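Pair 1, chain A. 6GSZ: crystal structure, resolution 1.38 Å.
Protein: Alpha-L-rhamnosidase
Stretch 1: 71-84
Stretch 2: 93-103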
# COMPACT_ATOMS: atom_id res chain seq x y z
N PRO A 71 17.72 -15.42 21.46
CA PRO A 71 17.77 -14.50 20.31
C PRO A 71 18.60 -15.04 19.14
O PRO A 71 19.63 -15.68 19.35
CB PRO A 71 18.37 -13.22 20.88
CG PRO A 71 18.10 -13.31 22.37
CD PRO A 71 18.18 -14.78 22.70
N LEU A 72 18.09 -14.84 17.94
CA LEU A 72 18.83 -15.18 16.73
C LEU A 72 19.95 -14.15 16.50
O LEU A 72 19.80 -12.97 16.74
CB LEU A 72 17.88 -15.21 15.53
CG LEU A 72 16.79 -16.28 15.61
CD1 LEU A 72 15.68 -15.97 14.63
CD2 LEU A 72 17.37 -17.66 15.34
N GLN A 73 21.09 -14.66 16.04
CA GLN A 73 22.22 -13.80 15.65
C GLN A 73 22.08 -13.33 14.18
O GLN A 73 21.37 -13.95 13.37
CB GLN A 73 23.51 -14.60 15.90
CG GLN A 73 23.72 -14.90 17.38
CD GLN A 73 25.04 -15.58 17.66
OE1 GLN A 73 26.00 -15.41 16.93
NE2 GLN A 73 25.09 -16.35 18.72
N SER A 74 22.89 -12.33 13.79
CA SER A 74 22.96 -11.90 12.41
C SER A 74 23.33 -13.08 11.52
O SER A 74 24.33 -13.80 11.81
CB SER A 74 24.01 -10.80 12.30
OG SER A 74 24.23 -10.48 10.92
N GLY A 75 22.56 -13.31 10.45
CA GLY A 75 22.84 -14.39 9.53
C GLY A 75 22.51 -15.79 10.04
O GLY A 75 22.79 -16.78 9.34
N GLU A 76 21.86 -15.91 11.20
CA GLU A 76 21.58 -17.23 11.79
C GLU A 76 20.17 -17.67 11.41
O GLU A 76 19.19 -16.99 11.76
CB GLU A 76 21.68 -17.20 13.31
CG GLU A 76 21.48 -18.58 13.93
CD GLU A 76 21.47 -18.62 15.45
OE1 GLU A 76 21.47 -17.54 16.09
OE2 GLU A 76 21.53 -19.77 15.98
N GLU A 77 20.07 -18.79 10.70
CA GLU A 77 18.77 -19.34 10.31
C GLU A 77 18.27 -20.33 11.37
O GLU A 77 19.02 -21.21 11.84
CB GLU A 77 18.88 -20.10 8.99
CG GLU A 77 17.59 -20.60 8.40
CD GLU A 77 17.77 -21.45 7.16
OE1 GLU A 77 18.17 -22.63 7.32
OE2 GLU A 77 17.44 -20.96 6.07
N ALA A 78 16.97 -20.20 11.66
CA ALA A 78 16.24 -21.25 12.39
C ALA A 78 15.12 -21.80 11.49
O ALA A 78 14.50 -21.05 10.68
CB ALA A 78 15.68 -20.72 13.68
N THR A 79 14.79 -23.08 11.72
CA THR A 79 13.66 -23.70 11.06
C THR A 79 12.59 -23.94 12.12
O THR A 79 12.91 -24.45 13.16
CB THR A 79 14.07 -25.00 10.35
OG1 THR A 79 15.09 -24.64 9.41
CG2 THR A 79 12.94 -25.67 9.63
N VAL A 80 11.35 -23.55 11.81
CA VAL A 80 10.28 -23.49 12.81
C VAL A 80 9.09 -24.27 12.33
O VAL A 80 8.69 -24.17 11.17
CB VAL A 80 9.91 -22.02 13.08
CG1 VAL A 80 8.69 -21.94 13.98
CG2 VAL A 80 11.08 -21.29 13.73
N ARG A 81 8.48 -25.03 13.27
CA ARG A 81 7.15 -25.59 13.05
C ARG A 81 6.31 -25.29 14.29
O ARG A 81 6.87 -25.09 15.36
CB ARG A 81 7.19 -27.10 12.80
CG ARG A 81 7.99 -27.53 11.58
CD ARG A 81 7.76 -29.01 11.27
NE ARG A 81 8.28 -29.86 12.32
CZ ARG A 81 7.93 -31.15 12.48
NH1 ARG A 81 7.08 -31.71 11.63
NH2 ARG A 81 8.40 -31.85 13.51
N VAL A 82 4.99 -25.25 14.11
CA VAL A 82 4.04 -25.02 15.18
C VAL A 82 2.97 -26.09 15.13
O VAL A 82 2.55 -26.51 14.07
CB VAL A 82 3.42 -23.61 15.07
CG1 VAL A 82 2.42 -23.34 16.18
CG2 VAL A 82 4.52 -22.55 15.00
N ARG A 83 2.43 -26.43 16.30
CA ARG A 83 1.15 -27.16 16.36
C ARG A 83 0.34 -26.59 17.52
O ARG A 83 0.87 -26.08 18.46
CB ARG A 83 1.34 -28.67 16.44
CG ARG A 83 2.08 -29.16 17.66
CD ARG A 83 2.15 -30.69 17.64
NE ARG A 83 2.82 -31.18 18.82
CZ ARG A 83 2.88 -32.46 19.16
NH1 ARG A 83 2.31 -33.39 18.40
NH2 ARG A 83 3.51 -32.78 20.27
N SER A 84 -0.96 -26.71 17.35
CA SER A 84 -1.93 -26.07 18.20
C SER A 84 -2.89 -27.14 18.76
O SER A 84 -3.30 -28.04 18.04
CB SER A 84 -2.63 -24.99 17.42
OG SER A 84 -3.67 -24.42 18.18
N THR A 93 -4.07 -29.67 15.85
CA THR A 93 -3.49 -29.63 14.52
C THR A 93 -2.32 -30.59 14.41
O THR A 93 -1.60 -30.84 15.38
CB THR A 93 -3.03 -28.22 14.12
OG1 THR A 93 -1.79 -27.93 14.78
CG2 THR A 93 -4.08 -27.16 14.39
N PRO A 94 -2.06 -31.11 13.19
CA PRO A 94 -0.73 -31.63 12.89
C PRO A 94 0.31 -30.51 13.01
O PRO A 94 -0.02 -29.32 13.04
CB PRO A 94 -0.83 -32.08 11.43
CG PRO A 94 -2.31 -32.15 11.11
CD PRO A 94 -2.96 -31.15 12.03
N TRP A 95 1.58 -30.89 13.04
CA TRP A 95 2.65 -29.90 12.87
C TRP A 95 2.47 -29.19 11.54
O TRP A 95 2.14 -29.81 10.51
CB TRP A 95 4.02 -30.57 12.89
CG TRP A 95 4.49 -31.01 14.23
CD1 TRP A 95 4.61 -32.30 14.67
CD2 TRP A 95 5.01 -30.18 15.28
NE1 TRP A 95 5.13 -32.31 15.94
CE2 TRP A 95 5.38 -31.03 16.34
CE3 TRP A 95 5.16 -28.81 15.45
CZ2 TRP A 95 5.91 -30.53 17.54
CZ3 TRP A 95 5.69 -28.32 16.62
CH2 TRP A 95 6.06 -29.17 17.65
N SER A 96 2.69 -27.88 11.58
CA SER A 96 2.71 -27.06 10.41
C SER A 96 3.84 -27.48 9.46
O SER A 96 4.78 -28.13 9.86
CB SER A 96 2.91 -25.60 10.80
OG SER A 96 4.20 -25.39 11.27
N ASP A 97 3.72 -27.04 8.21
CA ASP A 97 4.87 -27.06 7.32
C ASP A 97 5.95 -26.17 7.93
O ASP A 97 5.63 -25.17 8.57
CB ASP A 97 4.51 -26.58 5.92
CG ASP A 97 3.54 -27.48 5.20
OD1 ASP A 97 3.45 -28.68 5.56
OD2 ASP A 97 2.84 -26.95 4.30
N ALA A 98 7.21 -26.57 7.77
CA ALA A 98 8.32 -25.84 8.29
C ALA A 98 8.53 -24.54 7.50
O ALA A 98 8.32 -24.46 6.28
CB ALA A 98 9.57 -26.71 8.23
N VAL A 99 8.94 -23.51 8.24
CA VAL A 99 9.34 -22.23 7.67
C VAL A 99 10.68 -21.83 8.30
O VAL A 99 11.05 -22.30 9.35
CB VAL A 99 8.28 -21.15 7.97
CG1 VAL A 99 6.97 -21.43 7.27
CG2 VAL A 99 8.03 -20.96 9.46
N THR A 100 11.39 -20.92 7.63
CA THR A 100 12.67 -20.44 8.12
C THR A 100 12.58 -18.96 8.54
O THR A 100 11.73 -18.18 8.07
CB THR A 100 13.77 -20.62 7.06
OG1 THR A 100 13.39 -19.96 5.85
CG2 THR A 100 14.01 -22.09 6.78
N VAL A 101 13.47 -18.59 9.44
CA VAL A 101 13.61 -17.22 9.91
C VAL A 101 15.09 -16.92 10.14
O VAL A 101 15.81 -17.74 10.66
CB VAL A 101 12.75 -16.99 11.17
CG1 VAL A 101 13.09 -17.96 12.29
CG2 VAL A 101 12.84 -15.56 11.65
N GLU A 102 15.55 -15.75 9.67
CA GLU A 102 16.99 -15.44 9.69
C GLU A 102 17.16 -13.93 9.73
O GLU A 102 16.72 -13.24 8.80
CB GLU A 102 17.59 -15.98 8.40
CG GLU A 102 19.07 -15.73 8.27
CD GLU A 102 19.66 -16.33 7.00
OE1 GLU A 102 19.21 -17.42 6.58
OE2 GLU A 102 20.57 -15.67 6.40
N PRO A 103 17.79 -13.37 10.76
CA PRO A 103 18.08 -11.94 10.75
C PRO A 103 19.13 -11.58 9.71
O PRO A 103 20.00 -12.39 9.35
CB PRO A 103 18.61 -11.66 12.16
CG PRO A 103 18.07 -12.81 12.99
CD PRO A 103 18.17 -14.00 12.05
O HOH W 1 23.02 -16.98 6.56
O HOH W 2 16.85 -18.41 5.75
O HOH W 3 5.79 -30.64 9.09
O HOH W 4 -0.39 -32.98 16.56
O HOH W 5 -1.26 -30.51 18.14

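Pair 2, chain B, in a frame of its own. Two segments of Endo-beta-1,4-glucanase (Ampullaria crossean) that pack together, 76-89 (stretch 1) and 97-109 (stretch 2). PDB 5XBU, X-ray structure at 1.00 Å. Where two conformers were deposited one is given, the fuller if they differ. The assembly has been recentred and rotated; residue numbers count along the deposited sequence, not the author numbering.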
# COMPACT_ATOMS: atom_id res chain seq x y z
N LYS B 76 -6.59 5.68 -10.64
CA LYS B 76 -6.20 4.82 -11.75
C LYS B 76 -5.81 3.43 -11.29
O LYS B 76 -6.08 2.46 -12.00
CB LYS B 76 -5.04 5.46 -12.52
CG LYS B 76 -5.37 6.77 -13.20
CD LYS B 76 -6.23 6.59 -14.39
CE LYS B 76 -6.38 7.94 -15.03
NZ LYS B 76 -5.07 8.60 -15.10
N ASN B 77 -5.14 3.31 -10.14
CA ASN B 77 -4.63 2.02 -9.69
C ASN B 77 -5.54 1.29 -8.71
O ASN B 77 -5.14 0.27 -8.15
CB ASN B 77 -3.19 2.14 -9.22
CG ASN B 77 -2.23 2.29 -10.40
OD1 ASN B 77 -2.44 1.69 -11.47
ND2 ASN B 77 -1.19 3.10 -10.22
N CYS B 78 -6.80 1.72 -8.59
CA CYS B 78 -7.78 0.90 -7.88
C CYS B 78 -7.83 -0.48 -8.50
O CYS B 78 -7.87 -0.63 -9.73
CB CYS B 78 -9.17 1.54 -7.96
SG CYS B 78 -9.49 2.86 -6.82
N GLY B 79 -7.88 -1.50 -7.64
CA GLY B 79 -7.99 -2.86 -8.09
C GLY B 79 -6.71 -3.50 -8.56
O GLY B 79 -6.71 -4.70 -8.87
N LYS B 80 -5.60 -2.77 -8.58
CA LYS B 80 -4.30 -3.40 -8.84
C LYS B 80 -3.89 -4.20 -7.63
O LYS B 80 -4.28 -3.91 -6.51
CB LYS B 80 -3.20 -2.35 -9.11
CG LYS B 80 -3.38 -1.53 -10.36
CD LYS B 80 -3.13 -2.39 -11.59
CE LYS B 80 -2.99 -1.54 -12.84
NZ LYS B 80 -1.72 -0.70 -12.87
N CYS B 81 -3.07 -5.21 -7.86
CA CYS B 81 -2.46 -5.96 -6.77
C CYS B 81 -0.95 -5.76 -6.77
O CYS B 81 -0.30 -5.61 -7.82
CB CYS B 81 -2.78 -7.46 -6.88
SG CYS B 81 -4.51 -7.78 -6.40
N VAL B 82 -0.40 -5.75 -5.57
CA VAL B 82 1.03 -5.59 -5.35
C VAL B 82 1.52 -6.73 -4.46
O VAL B 82 0.88 -7.06 -3.45
CB VAL B 82 1.39 -4.21 -4.75
CG1 VAL B 82 1.10 -3.10 -5.77
CG2 VAL B 82 0.75 -3.94 -3.43
N ARG B 83 2.65 -7.32 -4.83
CA ARG B 83 3.32 -8.29 -3.98
C ARG B 83 4.36 -7.54 -3.18
O ARG B 83 5.18 -6.82 -3.76
CB ARG B 83 3.98 -9.39 -4.80
CG ARG B 83 4.75 -10.37 -3.91
CD ARG B 83 5.34 -11.54 -4.66
NE ARG B 83 4.31 -12.39 -5.24
CZ ARG B 83 4.14 -12.56 -6.54
NH1 ARG B 83 4.94 -11.93 -7.40
NH2 ARG B 83 3.18 -13.36 -6.99
N LEU B 84 4.30 -7.69 -1.86
CA LEU B 84 5.20 -7.04 -0.94
C LEU B 84 6.05 -8.10 -0.25
O LEU B 84 5.50 -9.03 0.36
CB LEU B 84 4.44 -6.21 0.09
CG LEU B 84 3.44 -5.20 -0.49
CD1 LEU B 84 2.88 -4.35 0.62
CD2 LEU B 84 4.10 -4.32 -1.55
N THR B 85 7.37 -7.99 -0.37
CA THR B 85 8.29 -8.96 0.20
C THR B 85 9.17 -8.28 1.23
O THR B 85 9.95 -7.38 0.87
CB THR B 85 9.17 -9.58 -0.88
OG1 THR B 85 8.38 -10.15 -1.92
CG2 THR B 85 10.05 -10.68 -0.30
N PRO B 86 9.08 -8.64 2.51
CA PRO B 86 9.96 -8.01 3.50
C PRO B 86 11.43 -8.20 3.15
O PRO B 86 11.85 -9.28 2.72
CB PRO B 86 9.62 -8.73 4.81
CG PRO B 86 8.18 -9.19 4.58
CD PRO B 86 8.15 -9.61 3.14
N THR B 87 12.22 -7.16 3.43
CA THR B 87 13.68 -7.25 3.32
C THR B 87 14.34 -7.65 4.64
O THR B 87 15.52 -8.00 4.64
CB THR B 87 14.23 -5.87 2.94
OG1 THR B 87 13.86 -4.98 4.00
CG2 THR B 87 13.72 -5.41 1.59
N GLY B 88 13.63 -7.54 5.75
CA GLY B 88 14.21 -7.56 7.08
C GLY B 88 14.43 -6.19 7.68
O GLY B 88 14.76 -6.07 8.86
N GLY B 89 14.28 -5.15 6.87
CA GLY B 89 14.46 -3.80 7.32
C GLY B 89 13.20 -3.17 7.88
O GLY B 89 12.11 -3.73 7.80
N ALA B 97 11.78 -5.78 12.75
CA ALA B 97 12.11 -6.83 11.79
C ALA B 97 11.10 -7.96 11.92
O ALA B 97 10.89 -8.48 13.02
CB ALA B 97 13.53 -7.36 12.04
N PRO B 98 10.49 -8.41 10.83
CA PRO B 98 9.42 -9.40 10.95
C PRO B 98 9.98 -10.79 11.17
O PRO B 98 11.17 -11.05 10.93
CB PRO B 98 8.69 -9.29 9.61
CG PRO B 98 9.76 -8.84 8.67
CD PRO B 98 10.59 -7.88 9.45
N PRO B 99 9.13 -11.73 11.61
CA PRO B 99 9.62 -13.10 11.90
C PRO B 99 10.01 -13.89 10.67
O PRO B 99 10.83 -14.81 10.78
CB PRO B 99 8.42 -13.74 12.61
CG PRO B 99 7.23 -12.96 12.09
CD PRO B 99 7.74 -11.55 12.06
N ASN B 100 9.45 -13.57 9.50
CA ASN B 100 9.81 -14.24 8.26
C ASN B 100 9.63 -13.24 7.14
O ASN B 100 9.13 -12.13 7.34
CB ASN B 100 9.01 -15.52 8.04
CG ASN B 100 7.55 -15.23 7.80
OD1 ASN B 100 7.19 -14.53 6.86
ND2 ASN B 100 6.70 -15.72 8.67
N HIS B 101 10.11 -13.63 5.96
CA HIS B 101 10.03 -12.79 4.77
C HIS B 101 9.08 -13.37 3.72
O HIS B 101 9.25 -13.12 2.53
CB HIS B 101 11.41 -12.53 4.17
CG HIS B 101 12.36 -11.89 5.12
ND1 HIS B 101 13.70 -11.75 4.84
CD2 HIS B 101 12.16 -11.35 6.34
CE1 HIS B 101 14.28 -11.15 5.86
NE2 HIS B 101 13.38 -10.91 6.79
N ASN B 102 8.08 -14.11 4.14
CA ASN B 102 7.11 -14.60 3.18
C ASN B 102 6.46 -13.41 2.46
O ASN B 102 6.04 -12.45 3.12
CB ASN B 102 5.97 -15.35 3.88
CG ASN B 102 6.39 -16.61 4.58
OD1 ASN B 102 7.43 -17.20 4.31
ND2 ASN B 102 5.55 -17.04 5.51
N PRO B 103 6.34 -13.45 1.14
CA PRO B 103 5.67 -12.37 0.42
C PRO B 103 4.17 -12.43 0.66
O PRO B 103 3.60 -13.48 0.99
CB PRO B 103 6.00 -12.66 -1.04
CG PRO B 103 6.26 -14.12 -1.11
CD PRO B 103 6.80 -14.52 0.24
N VAL B 104 3.53 -11.28 0.52
CA VAL B 104 2.08 -11.20 0.61
C VAL B 104 1.58 -10.26 -0.48
O VAL B 104 2.15 -9.20 -0.70
CB VAL B 104 1.62 -10.72 2.01
CG1 VAL B 104 0.13 -10.70 2.11
CG2 VAL B 104 2.20 -11.61 3.14
N VAL B 105 0.51 -10.67 -1.14
CA VAL B 105 -0.15 -9.88 -2.18
C VAL B 105 -1.31 -9.11 -1.57
O VAL B 105 -2.17 -9.69 -0.89
CB VAL B 105 -0.61 -10.78 -3.34
CG1 VAL B 105 -1.41 -9.97 -4.39
CG2 VAL B 105 0.56 -11.50 -4.01
N PHE B 106 -1.36 -7.81 -1.85
CA PHE B 106 -2.42 -6.93 -1.39
C PHE B 106 -3.10 -6.29 -2.59
O PHE B 106 -2.45 -5.92 -3.57
CB PHE B 106 -1.88 -5.80 -0.51
CG PHE B 106 -1.24 -6.28 0.77
CD1 PHE B 106 0.07 -6.73 0.76
CD2 PHE B 106 -1.94 -6.30 1.96
CE1 PHE B 106 0.67 -7.20 1.92
CE2 PHE B 106 -1.36 -6.77 3.13
CZ PHE B 106 -0.05 -7.22 3.10
N MET B 107 -4.41 -6.08 -2.49
CA MET B 107 -5.15 -5.36 -3.52
C MET B 107 -5.41 -3.93 -3.10
O MET B 107 -5.79 -3.65 -1.96
CB MET B 107 -6.47 -6.08 -3.82
CG MET B 107 -7.22 -5.45 -5.00
SD MET B 107 -8.55 -6.50 -5.63
CE MET B 107 -9.74 -6.37 -4.28
N VAL B 108 -5.22 -3.00 -4.05
CA VAL B 108 -5.50 -1.59 -3.83
C VAL B 108 -7.01 -1.37 -3.79
O VAL B 108 -7.70 -1.56 -4.79
CB VAL B 108 -4.88 -0.74 -4.95
CG1 VAL B 108 -5.25 0.70 -4.76
CG2 VAL B 108 -3.36 -0.97 -5.01
N THR B 109 -7.51 -0.93 -2.63
CA THR B 109 -8.93 -0.63 -2.47
C THR B 109 -9.18 0.73 -1.87
O THR B 109 -10.35 1.13 -1.73
CB THR B 109 -9.66 -1.69 -1.64
OG1 THR B 109 -9.15 -1.61 -0.31
CG2 THR B 109 -9.50 -3.07 -2.20

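Both pairs are built on two antiparallel strands with a type II turn before the first, and 14 central residues superpose with an RMSD of 0.7 Å. The strand directions differ by 138° in pair 1 and 148° in pair 2, with axes approaching to 4.7 and 4.6 Å. The turn, from Gln A73 to Glu A76 in pair 1 and from Asn B77 to Lys B80 in pair 2, has glycine at its third position in both, Gly A75 matching Gly B79, with the positive phi that favours this residue. The glycine amide then reaches across the pair: Gly A75 N donates to Pro A103 O at 2.9 Å, and Gly B79 N to Val B108 O, also at 2.9 Å.

Beyond the turn the ladders coincide. Ala A78 and Val A101 match Val B82 and Phe B106, while Val A80 and Val A99 match Leu B84 and Val B104; each is a hydrogen-bonded pair closed by two backbone bonds.

The side chains on the face of these residues are apolar in both pairs but distribute their bulk differently. In pair 1, Val A101 CG1 lies 4.0 Å from Ala A78 CB and 4.1 Å from Val A80 CG2, so one valine packs against two neighbours across the ladder. In pair 2 the corresponding Phe B106 carries a ring, and its CD1 meets Leu B84 CD1 at 3.7 Å.

The other face diverges in chemistry. Glu A77 and Glu A102 bring like charges together, OE2 of the former 4.0 Å from OE1 of the latter, and a water donates to both of these oxygens. Their counterparts, Cys B81 and Met B107, make an apolar contact instead, with Cys B81 SG 3.7 Å from Met B107 CB. Thr A79 and Thr A100 are replaced by Arg B83 and Val B105.

The largest differences lie at the far end. Ser A96 OG accepts from Val A82 N at 3.0 Å, while Ser A96 N donates to Val A82 O at 2.8 Å, so a side chain helps continue the pairing. At the matching positions, Pro B86 has no amide hydrogen to repeat the first bond, and Pro B86 O lies 5.7 Å from His B101 N, too far for the second; Pro B86 C instead lies over one face of the His B101 ring. Gly B88, matched to Arg A83, brings its CA within 3.5 Å of His B101 NE2. In pair 1, Trp A95 is sandwiched: the Arg A81 guanidinium stacks on one face, and Arg A83 CG lies 3.7 Å from the centroid of the Trp A95 six-membered ring on the opposite face.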